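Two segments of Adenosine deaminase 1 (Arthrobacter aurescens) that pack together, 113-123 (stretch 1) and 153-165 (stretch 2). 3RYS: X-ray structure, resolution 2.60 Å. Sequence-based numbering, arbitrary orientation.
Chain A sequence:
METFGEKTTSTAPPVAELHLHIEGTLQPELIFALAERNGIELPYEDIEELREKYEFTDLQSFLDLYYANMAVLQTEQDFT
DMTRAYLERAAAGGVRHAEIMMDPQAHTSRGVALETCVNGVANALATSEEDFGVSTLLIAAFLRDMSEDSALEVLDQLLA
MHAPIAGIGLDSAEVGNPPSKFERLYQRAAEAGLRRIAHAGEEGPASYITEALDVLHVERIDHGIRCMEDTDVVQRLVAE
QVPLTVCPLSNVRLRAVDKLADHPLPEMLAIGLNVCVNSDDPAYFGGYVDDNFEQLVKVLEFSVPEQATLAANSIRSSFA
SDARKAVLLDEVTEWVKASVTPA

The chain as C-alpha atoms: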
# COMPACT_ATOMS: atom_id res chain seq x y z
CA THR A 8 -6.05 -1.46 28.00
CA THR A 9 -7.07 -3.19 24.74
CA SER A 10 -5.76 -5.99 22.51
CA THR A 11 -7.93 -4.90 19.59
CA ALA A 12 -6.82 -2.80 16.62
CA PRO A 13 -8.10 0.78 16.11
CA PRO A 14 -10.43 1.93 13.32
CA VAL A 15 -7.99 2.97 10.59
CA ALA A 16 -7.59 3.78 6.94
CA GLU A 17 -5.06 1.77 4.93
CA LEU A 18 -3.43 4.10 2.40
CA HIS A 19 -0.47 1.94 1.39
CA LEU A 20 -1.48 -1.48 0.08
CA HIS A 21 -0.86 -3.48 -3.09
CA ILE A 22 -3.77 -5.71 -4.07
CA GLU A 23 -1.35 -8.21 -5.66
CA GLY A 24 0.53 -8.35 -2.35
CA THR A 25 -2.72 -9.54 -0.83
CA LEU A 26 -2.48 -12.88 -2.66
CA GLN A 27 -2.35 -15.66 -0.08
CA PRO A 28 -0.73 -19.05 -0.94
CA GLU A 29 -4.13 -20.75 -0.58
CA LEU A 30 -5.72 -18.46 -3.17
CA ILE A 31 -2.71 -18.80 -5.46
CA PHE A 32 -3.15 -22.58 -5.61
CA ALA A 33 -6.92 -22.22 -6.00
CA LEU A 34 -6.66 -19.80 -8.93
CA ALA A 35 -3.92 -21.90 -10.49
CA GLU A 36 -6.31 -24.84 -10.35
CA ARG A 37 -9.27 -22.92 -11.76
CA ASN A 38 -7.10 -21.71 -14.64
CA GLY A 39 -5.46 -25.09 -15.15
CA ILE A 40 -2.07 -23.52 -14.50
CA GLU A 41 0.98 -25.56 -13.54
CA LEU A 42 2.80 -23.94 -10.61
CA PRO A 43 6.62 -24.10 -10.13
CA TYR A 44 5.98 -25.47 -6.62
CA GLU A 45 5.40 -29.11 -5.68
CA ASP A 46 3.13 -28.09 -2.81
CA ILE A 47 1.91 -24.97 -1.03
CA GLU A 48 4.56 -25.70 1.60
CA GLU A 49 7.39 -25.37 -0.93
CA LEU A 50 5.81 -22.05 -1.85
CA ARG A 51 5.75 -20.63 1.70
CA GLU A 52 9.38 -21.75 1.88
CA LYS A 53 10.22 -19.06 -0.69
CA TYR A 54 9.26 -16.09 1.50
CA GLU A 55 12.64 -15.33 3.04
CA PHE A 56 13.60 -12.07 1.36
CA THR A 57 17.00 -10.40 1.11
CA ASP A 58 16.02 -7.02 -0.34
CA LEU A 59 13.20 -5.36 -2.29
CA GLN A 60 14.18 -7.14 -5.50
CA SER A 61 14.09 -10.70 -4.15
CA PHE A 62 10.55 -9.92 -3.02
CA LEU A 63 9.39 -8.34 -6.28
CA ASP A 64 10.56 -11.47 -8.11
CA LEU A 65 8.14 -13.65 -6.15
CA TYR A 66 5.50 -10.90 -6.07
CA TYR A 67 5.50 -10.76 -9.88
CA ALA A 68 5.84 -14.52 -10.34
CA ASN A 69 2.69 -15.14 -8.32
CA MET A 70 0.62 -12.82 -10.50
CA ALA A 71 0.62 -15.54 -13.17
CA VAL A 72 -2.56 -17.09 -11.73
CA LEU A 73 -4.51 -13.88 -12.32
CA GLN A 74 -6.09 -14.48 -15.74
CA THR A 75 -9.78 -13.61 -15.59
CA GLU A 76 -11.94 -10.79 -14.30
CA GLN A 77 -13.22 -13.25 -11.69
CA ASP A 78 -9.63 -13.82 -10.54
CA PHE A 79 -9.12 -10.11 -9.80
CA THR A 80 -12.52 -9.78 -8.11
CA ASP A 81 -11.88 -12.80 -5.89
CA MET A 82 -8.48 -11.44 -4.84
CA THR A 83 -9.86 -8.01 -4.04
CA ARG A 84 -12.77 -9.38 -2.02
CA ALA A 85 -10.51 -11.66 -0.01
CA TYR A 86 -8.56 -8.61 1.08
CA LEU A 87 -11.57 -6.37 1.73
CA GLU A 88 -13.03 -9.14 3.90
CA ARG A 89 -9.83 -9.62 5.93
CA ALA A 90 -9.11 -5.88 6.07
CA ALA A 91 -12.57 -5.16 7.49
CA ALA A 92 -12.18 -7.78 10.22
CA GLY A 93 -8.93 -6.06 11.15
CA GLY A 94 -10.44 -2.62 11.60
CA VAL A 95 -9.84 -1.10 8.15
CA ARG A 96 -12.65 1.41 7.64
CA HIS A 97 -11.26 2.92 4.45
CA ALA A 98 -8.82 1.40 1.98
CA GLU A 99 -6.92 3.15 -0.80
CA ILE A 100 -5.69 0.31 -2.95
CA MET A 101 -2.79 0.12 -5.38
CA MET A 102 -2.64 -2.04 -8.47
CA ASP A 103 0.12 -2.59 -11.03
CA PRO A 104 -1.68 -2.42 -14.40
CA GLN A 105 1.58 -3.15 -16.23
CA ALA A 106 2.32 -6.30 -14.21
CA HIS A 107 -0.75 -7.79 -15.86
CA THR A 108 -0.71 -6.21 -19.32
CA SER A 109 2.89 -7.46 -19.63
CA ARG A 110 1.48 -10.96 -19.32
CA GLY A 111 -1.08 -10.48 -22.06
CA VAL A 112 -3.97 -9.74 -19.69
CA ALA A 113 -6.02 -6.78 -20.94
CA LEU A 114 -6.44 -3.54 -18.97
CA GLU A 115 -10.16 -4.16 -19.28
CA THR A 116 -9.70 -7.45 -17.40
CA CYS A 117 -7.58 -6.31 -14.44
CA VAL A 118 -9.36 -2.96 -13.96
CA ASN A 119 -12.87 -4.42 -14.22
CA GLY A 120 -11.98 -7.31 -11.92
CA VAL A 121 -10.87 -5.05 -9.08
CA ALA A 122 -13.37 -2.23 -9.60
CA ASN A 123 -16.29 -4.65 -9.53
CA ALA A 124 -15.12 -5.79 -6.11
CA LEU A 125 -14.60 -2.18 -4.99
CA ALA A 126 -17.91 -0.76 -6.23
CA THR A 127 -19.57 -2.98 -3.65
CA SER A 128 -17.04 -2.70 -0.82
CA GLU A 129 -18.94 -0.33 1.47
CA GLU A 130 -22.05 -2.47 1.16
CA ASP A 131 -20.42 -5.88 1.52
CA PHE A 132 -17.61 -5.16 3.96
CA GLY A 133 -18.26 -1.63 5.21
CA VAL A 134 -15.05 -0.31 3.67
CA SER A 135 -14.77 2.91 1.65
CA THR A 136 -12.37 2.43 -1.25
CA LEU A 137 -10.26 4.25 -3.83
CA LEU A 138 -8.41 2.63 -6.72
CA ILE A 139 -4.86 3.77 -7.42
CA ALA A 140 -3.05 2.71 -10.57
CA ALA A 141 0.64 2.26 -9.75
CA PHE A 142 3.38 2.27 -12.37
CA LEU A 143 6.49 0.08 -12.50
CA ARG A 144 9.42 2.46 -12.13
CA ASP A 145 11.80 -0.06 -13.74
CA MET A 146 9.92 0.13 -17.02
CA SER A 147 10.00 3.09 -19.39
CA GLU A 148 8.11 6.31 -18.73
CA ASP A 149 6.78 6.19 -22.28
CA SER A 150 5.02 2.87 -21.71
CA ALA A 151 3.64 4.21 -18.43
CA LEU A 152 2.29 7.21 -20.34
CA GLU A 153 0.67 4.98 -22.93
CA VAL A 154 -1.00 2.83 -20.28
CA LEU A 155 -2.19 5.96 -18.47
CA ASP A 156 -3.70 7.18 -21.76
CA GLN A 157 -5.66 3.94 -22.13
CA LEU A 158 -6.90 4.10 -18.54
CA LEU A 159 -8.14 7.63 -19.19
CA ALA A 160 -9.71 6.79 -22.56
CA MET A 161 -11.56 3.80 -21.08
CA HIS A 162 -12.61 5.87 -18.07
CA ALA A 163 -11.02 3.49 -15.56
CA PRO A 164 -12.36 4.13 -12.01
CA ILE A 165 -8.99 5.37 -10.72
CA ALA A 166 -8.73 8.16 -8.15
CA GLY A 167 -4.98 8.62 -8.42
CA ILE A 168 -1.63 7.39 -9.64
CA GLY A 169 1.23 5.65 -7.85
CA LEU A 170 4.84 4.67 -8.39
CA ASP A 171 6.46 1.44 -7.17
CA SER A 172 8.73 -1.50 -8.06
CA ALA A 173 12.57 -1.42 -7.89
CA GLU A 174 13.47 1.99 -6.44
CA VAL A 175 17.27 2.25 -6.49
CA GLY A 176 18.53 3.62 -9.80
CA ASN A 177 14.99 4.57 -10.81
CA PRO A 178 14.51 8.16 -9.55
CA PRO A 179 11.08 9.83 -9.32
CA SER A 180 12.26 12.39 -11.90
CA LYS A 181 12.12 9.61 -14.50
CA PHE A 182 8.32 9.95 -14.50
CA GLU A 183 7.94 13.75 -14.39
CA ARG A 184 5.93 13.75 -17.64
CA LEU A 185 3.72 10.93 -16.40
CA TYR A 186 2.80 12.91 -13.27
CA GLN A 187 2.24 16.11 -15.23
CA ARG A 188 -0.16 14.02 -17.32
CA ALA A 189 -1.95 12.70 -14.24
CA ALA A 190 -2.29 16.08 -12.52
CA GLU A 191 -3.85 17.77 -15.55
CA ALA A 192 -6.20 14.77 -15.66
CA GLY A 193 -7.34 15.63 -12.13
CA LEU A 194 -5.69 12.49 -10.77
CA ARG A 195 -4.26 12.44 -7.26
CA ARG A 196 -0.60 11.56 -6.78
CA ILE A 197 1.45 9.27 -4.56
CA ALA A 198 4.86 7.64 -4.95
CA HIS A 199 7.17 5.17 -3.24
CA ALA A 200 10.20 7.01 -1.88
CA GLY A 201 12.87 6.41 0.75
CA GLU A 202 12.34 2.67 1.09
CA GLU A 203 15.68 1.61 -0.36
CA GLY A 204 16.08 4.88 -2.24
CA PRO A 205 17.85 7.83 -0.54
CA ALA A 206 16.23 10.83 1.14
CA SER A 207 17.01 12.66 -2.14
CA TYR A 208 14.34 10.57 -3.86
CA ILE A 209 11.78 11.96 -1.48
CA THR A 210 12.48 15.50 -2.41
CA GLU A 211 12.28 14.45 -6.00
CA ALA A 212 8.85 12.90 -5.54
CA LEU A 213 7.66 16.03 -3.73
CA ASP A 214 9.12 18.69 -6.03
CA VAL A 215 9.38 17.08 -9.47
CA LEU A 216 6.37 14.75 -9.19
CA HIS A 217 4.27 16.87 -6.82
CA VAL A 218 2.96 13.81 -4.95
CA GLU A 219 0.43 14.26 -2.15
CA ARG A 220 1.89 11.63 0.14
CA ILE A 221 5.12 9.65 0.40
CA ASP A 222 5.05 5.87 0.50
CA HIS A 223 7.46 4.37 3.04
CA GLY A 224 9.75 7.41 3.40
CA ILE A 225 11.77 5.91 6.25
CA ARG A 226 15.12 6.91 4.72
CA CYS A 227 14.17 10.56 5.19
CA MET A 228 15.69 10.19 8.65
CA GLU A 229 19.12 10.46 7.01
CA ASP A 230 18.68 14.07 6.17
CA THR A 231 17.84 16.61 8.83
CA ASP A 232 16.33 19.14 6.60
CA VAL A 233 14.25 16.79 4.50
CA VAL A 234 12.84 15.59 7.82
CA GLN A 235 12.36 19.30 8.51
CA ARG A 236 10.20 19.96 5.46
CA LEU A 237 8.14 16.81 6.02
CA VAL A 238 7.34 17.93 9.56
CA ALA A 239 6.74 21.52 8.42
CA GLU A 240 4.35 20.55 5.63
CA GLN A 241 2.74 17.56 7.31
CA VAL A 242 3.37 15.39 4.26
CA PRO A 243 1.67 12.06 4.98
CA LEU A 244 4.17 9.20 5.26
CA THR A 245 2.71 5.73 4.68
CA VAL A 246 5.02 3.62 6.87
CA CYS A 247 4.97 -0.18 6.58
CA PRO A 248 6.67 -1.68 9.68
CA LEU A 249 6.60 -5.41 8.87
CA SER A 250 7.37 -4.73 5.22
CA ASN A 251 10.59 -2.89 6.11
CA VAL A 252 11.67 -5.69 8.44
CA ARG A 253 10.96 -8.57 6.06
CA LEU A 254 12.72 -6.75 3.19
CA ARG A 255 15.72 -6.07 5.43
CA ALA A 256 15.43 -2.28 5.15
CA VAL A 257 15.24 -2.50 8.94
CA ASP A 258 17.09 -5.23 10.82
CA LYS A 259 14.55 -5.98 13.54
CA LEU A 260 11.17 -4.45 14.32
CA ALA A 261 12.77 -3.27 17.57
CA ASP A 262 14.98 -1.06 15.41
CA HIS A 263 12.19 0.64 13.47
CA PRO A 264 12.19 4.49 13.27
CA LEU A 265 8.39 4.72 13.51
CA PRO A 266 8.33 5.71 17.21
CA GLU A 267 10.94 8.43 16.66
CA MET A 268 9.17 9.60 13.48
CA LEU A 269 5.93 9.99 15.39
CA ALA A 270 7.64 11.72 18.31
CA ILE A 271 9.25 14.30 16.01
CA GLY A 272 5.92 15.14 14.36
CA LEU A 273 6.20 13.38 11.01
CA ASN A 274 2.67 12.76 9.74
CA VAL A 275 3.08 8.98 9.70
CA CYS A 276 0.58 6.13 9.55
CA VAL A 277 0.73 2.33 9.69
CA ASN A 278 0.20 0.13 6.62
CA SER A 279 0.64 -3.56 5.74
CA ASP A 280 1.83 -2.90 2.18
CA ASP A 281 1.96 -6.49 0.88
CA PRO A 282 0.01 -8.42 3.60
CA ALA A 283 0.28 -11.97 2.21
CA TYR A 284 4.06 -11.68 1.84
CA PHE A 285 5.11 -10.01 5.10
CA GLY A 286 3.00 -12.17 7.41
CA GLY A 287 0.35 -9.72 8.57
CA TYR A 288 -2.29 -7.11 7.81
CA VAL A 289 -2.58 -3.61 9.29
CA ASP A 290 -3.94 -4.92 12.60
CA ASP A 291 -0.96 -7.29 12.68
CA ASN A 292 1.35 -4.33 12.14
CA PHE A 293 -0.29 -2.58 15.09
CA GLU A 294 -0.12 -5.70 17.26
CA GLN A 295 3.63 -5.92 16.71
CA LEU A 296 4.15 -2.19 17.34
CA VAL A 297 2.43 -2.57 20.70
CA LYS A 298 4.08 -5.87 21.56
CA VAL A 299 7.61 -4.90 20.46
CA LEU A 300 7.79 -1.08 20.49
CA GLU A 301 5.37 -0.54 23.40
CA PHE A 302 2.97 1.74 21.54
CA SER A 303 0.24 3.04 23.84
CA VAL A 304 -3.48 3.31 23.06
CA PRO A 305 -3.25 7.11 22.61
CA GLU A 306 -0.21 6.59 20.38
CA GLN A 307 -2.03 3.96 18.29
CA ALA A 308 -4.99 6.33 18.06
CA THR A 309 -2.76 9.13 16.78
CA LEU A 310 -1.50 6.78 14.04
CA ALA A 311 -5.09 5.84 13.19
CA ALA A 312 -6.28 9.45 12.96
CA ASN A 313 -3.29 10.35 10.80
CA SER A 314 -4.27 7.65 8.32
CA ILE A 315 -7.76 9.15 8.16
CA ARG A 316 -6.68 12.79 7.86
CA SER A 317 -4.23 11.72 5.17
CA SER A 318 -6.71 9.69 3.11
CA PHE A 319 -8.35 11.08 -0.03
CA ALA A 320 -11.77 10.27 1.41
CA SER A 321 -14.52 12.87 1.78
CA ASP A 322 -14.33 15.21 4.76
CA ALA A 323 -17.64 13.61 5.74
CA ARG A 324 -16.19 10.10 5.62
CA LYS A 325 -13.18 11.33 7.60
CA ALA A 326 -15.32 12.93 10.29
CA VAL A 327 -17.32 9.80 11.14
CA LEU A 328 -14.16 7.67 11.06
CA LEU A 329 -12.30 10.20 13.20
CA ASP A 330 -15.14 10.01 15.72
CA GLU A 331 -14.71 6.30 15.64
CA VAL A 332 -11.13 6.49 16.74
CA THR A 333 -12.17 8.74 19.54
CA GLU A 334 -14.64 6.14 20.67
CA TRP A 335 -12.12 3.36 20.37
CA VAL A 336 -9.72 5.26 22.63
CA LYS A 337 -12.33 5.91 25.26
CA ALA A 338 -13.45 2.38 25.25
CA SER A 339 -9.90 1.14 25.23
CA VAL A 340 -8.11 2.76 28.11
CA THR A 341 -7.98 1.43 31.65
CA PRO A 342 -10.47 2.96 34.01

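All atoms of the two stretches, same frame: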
# COMPACT_ATOMS: atom_id res chain seq x y z
N ALA A 113 -5.56 -8.11 -20.54
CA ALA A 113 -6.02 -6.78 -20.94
C ALA A 113 -6.26 -5.84 -19.75
O ALA A 113 -6.56 -6.30 -18.65
CB ALA A 113 -7.27 -6.88 -21.79
N LEU A 114 -6.12 -4.54 -19.98
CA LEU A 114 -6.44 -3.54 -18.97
C LEU A 114 -7.89 -3.70 -18.54
O LEU A 114 -8.21 -3.60 -17.36
CB LEU A 114 -6.25 -2.13 -19.52
CG LEU A 114 -4.87 -1.51 -19.41
CD1 LEU A 114 -4.78 -0.24 -20.25
CD2 LEU A 114 -4.56 -1.22 -17.96
N GLU A 115 -8.74 -3.93 -19.52
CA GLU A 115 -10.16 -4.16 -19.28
C GLU A 115 -10.34 -5.23 -18.20
O GLU A 115 -11.13 -5.06 -17.28
CB GLU A 115 -10.84 -4.60 -20.58
CG GLU A 115 -12.34 -4.85 -20.46
CD GLU A 115 -13.17 -3.60 -20.72
OE1 GLU A 115 -12.60 -2.60 -21.21
OE2 GLU A 115 -14.39 -3.63 -20.44
N THR A 116 -9.57 -6.31 -18.31
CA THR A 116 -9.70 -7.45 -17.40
C THR A 116 -9.27 -7.13 -15.97
O THR A 116 -10.02 -7.40 -15.03
CB THR A 116 -8.90 -8.67 -17.89
OG1 THR A 116 -9.36 -9.06 -19.19
CG2 THR A 116 -9.06 -9.84 -16.93
N CYS A 117 -8.08 -6.58 -15.79
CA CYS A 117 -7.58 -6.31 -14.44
C CYS A 117 -8.33 -5.16 -13.77
O CYS A 117 -8.68 -5.25 -12.59
CB CYS A 117 -6.06 -6.12 -14.41
SG CYS A 117 -5.35 -4.83 -15.48
N VAL A 118 -8.60 -4.09 -14.51
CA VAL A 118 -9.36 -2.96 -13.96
C VAL A 118 -10.79 -3.35 -13.57
O VAL A 118 -11.23 -3.08 -12.46
CB VAL A 118 -9.41 -1.77 -14.93
CG1 VAL A 118 -10.22 -0.63 -14.32
CG2 VAL A 118 -8.01 -1.30 -15.28
N ASN A 119 -11.51 -3.98 -14.50
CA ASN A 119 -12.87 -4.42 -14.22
C ASN A 119 -12.95 -5.38 -13.04
O ASN A 119 -13.84 -5.29 -12.20
CB ASN A 119 -13.51 -5.06 -15.45
CG ASN A 119 -13.83 -4.04 -16.54
OD1 ASN A 119 -13.70 -2.83 -16.34
ND2 ASN A 119 -14.25 -4.54 -17.70
N GLY A 120 -12.00 -6.32 -12.98
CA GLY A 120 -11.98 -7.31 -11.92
C GLY A 120 -11.94 -6.68 -10.54
O GLY A 120 -12.72 -7.03 -9.66
N VAL A 121 -11.02 -5.74 -10.36
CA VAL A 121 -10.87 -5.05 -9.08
C VAL A 121 -12.04 -4.12 -8.81
O VAL A 121 -12.69 -4.22 -7.77
CB VAL A 121 -9.56 -4.24 -9.03
CG1 VAL A 121 -9.46 -3.47 -7.73
CG2 VAL A 121 -8.36 -5.16 -9.21
N ALA A 122 -12.31 -3.22 -9.75
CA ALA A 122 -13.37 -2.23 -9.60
C ALA A 122 -14.69 -2.85 -9.18
O ALA A 122 -15.38 -2.34 -8.30
CB ALA A 122 -13.54 -1.44 -10.90
N ASN A 123 -15.05 -3.96 -9.83
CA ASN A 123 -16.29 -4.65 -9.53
C ASN A 123 -16.35 -5.08 -8.07
O ASN A 123 -17.42 -5.06 -7.46
CB ASN A 123 -16.49 -5.85 -10.46
CG ASN A 123 -16.75 -5.44 -11.91
OD1 ASN A 123 -17.15 -4.30 -12.18
ND2 ASN A 123 -16.54 -6.37 -12.84
N GLU A 153 1.62 5.61 -22.02
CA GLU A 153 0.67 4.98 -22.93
C GLU A 153 -0.42 4.22 -22.18
O GLU A 153 -1.58 4.27 -22.57
CB GLU A 153 1.38 4.06 -23.93
CG GLU A 153 1.95 4.80 -25.13
CD GLU A 153 2.55 3.87 -26.16
OE1 GLU A 153 2.43 2.64 -26.01
OE2 GLU A 153 3.15 4.38 -27.13
N VAL A 154 -0.03 3.53 -21.11
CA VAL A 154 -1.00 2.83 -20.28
C VAL A 154 -1.95 3.82 -19.60
O VAL A 154 -3.17 3.62 -19.58
CB VAL A 154 -0.31 1.95 -19.21
CG1 VAL A 154 -1.35 1.35 -18.27
CG2 VAL A 154 0.52 0.87 -19.87
N LEU A 155 -1.39 4.89 -19.06
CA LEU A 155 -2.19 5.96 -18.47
C LEU A 155 -3.24 6.47 -19.46
O LEU A 155 -4.41 6.60 -19.11
CB LEU A 155 -1.30 7.11 -18.01
CG LEU A 155 -2.04 8.32 -17.45
CD1 LEU A 155 -2.98 7.89 -16.33
CD2 LEU A 155 -1.07 9.38 -16.95
N ASP A 156 -2.80 6.74 -20.68
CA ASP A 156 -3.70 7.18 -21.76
C ASP A 156 -4.88 6.23 -21.94
O ASP A 156 -6.02 6.68 -22.09
CB ASP A 156 -2.94 7.28 -23.08
CG ASP A 156 -2.16 8.57 -23.21
OD1 ASP A 156 -2.53 9.57 -22.54
OD2 ASP A 156 -1.19 8.59 -23.98
N GLN A 157 -4.60 4.93 -21.94
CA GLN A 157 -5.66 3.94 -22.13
C GLN A 157 -6.61 3.88 -20.94
O GLN A 157 -7.81 3.71 -21.11
CB GLN A 157 -5.08 2.57 -22.44
CG GLN A 157 -5.23 2.18 -23.89
CD GLN A 157 -6.64 1.71 -24.23
OE1 GLN A 157 -7.13 0.73 -23.67
NE2 GLN A 157 -7.29 2.41 -25.15
N LEU A 158 -6.06 4.02 -19.73
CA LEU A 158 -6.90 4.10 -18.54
C LEU A 158 -7.85 5.28 -18.63
O LEU A 158 -9.05 5.15 -18.38
CB LEU A 158 -6.04 4.22 -17.28
CG LEU A 158 -5.34 2.92 -16.90
CD1 LEU A 158 -4.42 3.12 -15.71
CD2 LEU A 158 -6.37 1.84 -16.62
N LEU A 159 -7.32 6.44 -19.01
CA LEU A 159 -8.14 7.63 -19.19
C LEU A 159 -9.22 7.41 -20.24
O LEU A 159 -10.41 7.59 -19.97
CB LEU A 159 -7.27 8.82 -19.58
CG LEU A 159 -6.34 9.37 -18.50
CD1 LEU A 159 -5.70 10.67 -18.95
CD2 LEU A 159 -7.10 9.57 -17.18
N ALA A 160 -8.80 7.02 -21.44
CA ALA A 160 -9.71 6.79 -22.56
C ALA A 160 -10.86 5.85 -22.19
O ALA A 160 -12.01 6.07 -22.59
CB ALA A 160 -8.94 6.24 -23.76
N MET A 161 -10.55 4.80 -21.44
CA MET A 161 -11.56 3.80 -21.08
C MET A 161 -12.32 4.21 -19.83
O MET A 161 -13.22 3.50 -19.37
CB MET A 161 -10.91 2.42 -20.87
CG MET A 161 -9.91 2.36 -19.72
SD MET A 161 -8.86 0.88 -19.76
CE MET A 161 -9.73 -0.20 -18.61
N HIS A 162 -11.97 5.37 -19.28
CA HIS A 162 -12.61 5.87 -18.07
C HIS A 162 -12.47 4.88 -16.91
O HIS A 162 -13.46 4.55 -16.24
CB HIS A 162 -14.09 6.15 -18.33
CG HIS A 162 -14.34 7.28 -19.28
ND1 HIS A 162 -14.78 7.09 -20.57
CD2 HIS A 162 -14.22 8.62 -19.12
CE1 HIS A 162 -14.91 8.26 -21.17
NE2 HIS A 162 -14.58 9.21 -20.31
N ALA A 163 -11.26 4.39 -16.68
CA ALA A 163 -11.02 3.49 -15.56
C ALA A 163 -11.28 4.23 -14.25
O ALA A 163 -10.86 5.38 -14.10
CB ALA A 163 -9.61 2.95 -15.59
N PRO A 164 -11.98 3.57 -13.31
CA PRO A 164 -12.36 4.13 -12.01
C PRO A 164 -11.17 4.35 -11.08
O PRO A 164 -11.18 3.88 -9.94
CB PRO A 164 -13.27 3.05 -11.41
CG PRO A 164 -13.63 2.15 -12.53
CD PRO A 164 -12.49 2.20 -13.48
N ILE A 165 -10.15 5.07 -11.55
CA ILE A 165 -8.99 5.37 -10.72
C ILE A 165 -9.10 6.76 -10.11
O ILE A 165 -9.57 7.70 -10.76
CB ILE A 165 -7.66 5.23 -11.50
CG1 ILE A 165 -7.65 6.14 -12.73
CG2 ILE A 165 -7.44 3.79 -11.92
CD1 ILE A 165 -6.37 6.06 -13.54

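The contact between 113-123 and 153-165 is a small, largely apolar packing of one helix against a second helix and the loop that follows it, burying 364 Å² in all with no hydrogen bond between the two stretches. The helix axes run at 58° to each other and come no closer than 11.5 Å, so side chains must bridge the gap. On stretch 1 the work falls to L114, V118 and A122, spaced four residues apart and therefore aligned along one face of the helix, each with its CA-to-CB bond directed toward stretch 2.

L114 has the largest covered area. The closest pairs are L114 CD2 with V154 CG1 at 4.1 Å, L114 CD2 with L158 CD2 at 3.8 Å, and L114 CD1 with Q157 CB at 3.6 Å, so the polar residue contributes aliphatic surface here. M161 packs beside it, with M161 SD 4.0 Å from L114 CB. The methionine methyl lies over the first turn of the opposing helix, M161 CE being 3.9 Å from L114 O and 4.0 Å from E115 N.

One turn on, V118 contacts L158 and M161 as well as A163 and P164. The closest pairs are V118 CG2 with L158 CD2 at 3.8 Å and with M161 CE at 3.9 Å, and V118 CG1 with A163 CB at 3.8 Å and with P164 CD at 3.7 Å. L158 CD2 thus touches both L114 and V118. H162, the first residue to leave helical phi/psi, has positive phi and forms a Schellman motif, with A163 N bonded to L158 O (2.9 Å) and H162 N to L159 O (2.8 Å). Beyond this turn the backbones draw nearer, with V118 CA and A163 CA 6.8 Å apart, and the small A122 suffices to meet the proline ring, A122 CB lying 3.9 Å from P164 CG.

Within stretch 1, N119 ND2 donates to E115 OE2 at 2.9 Å.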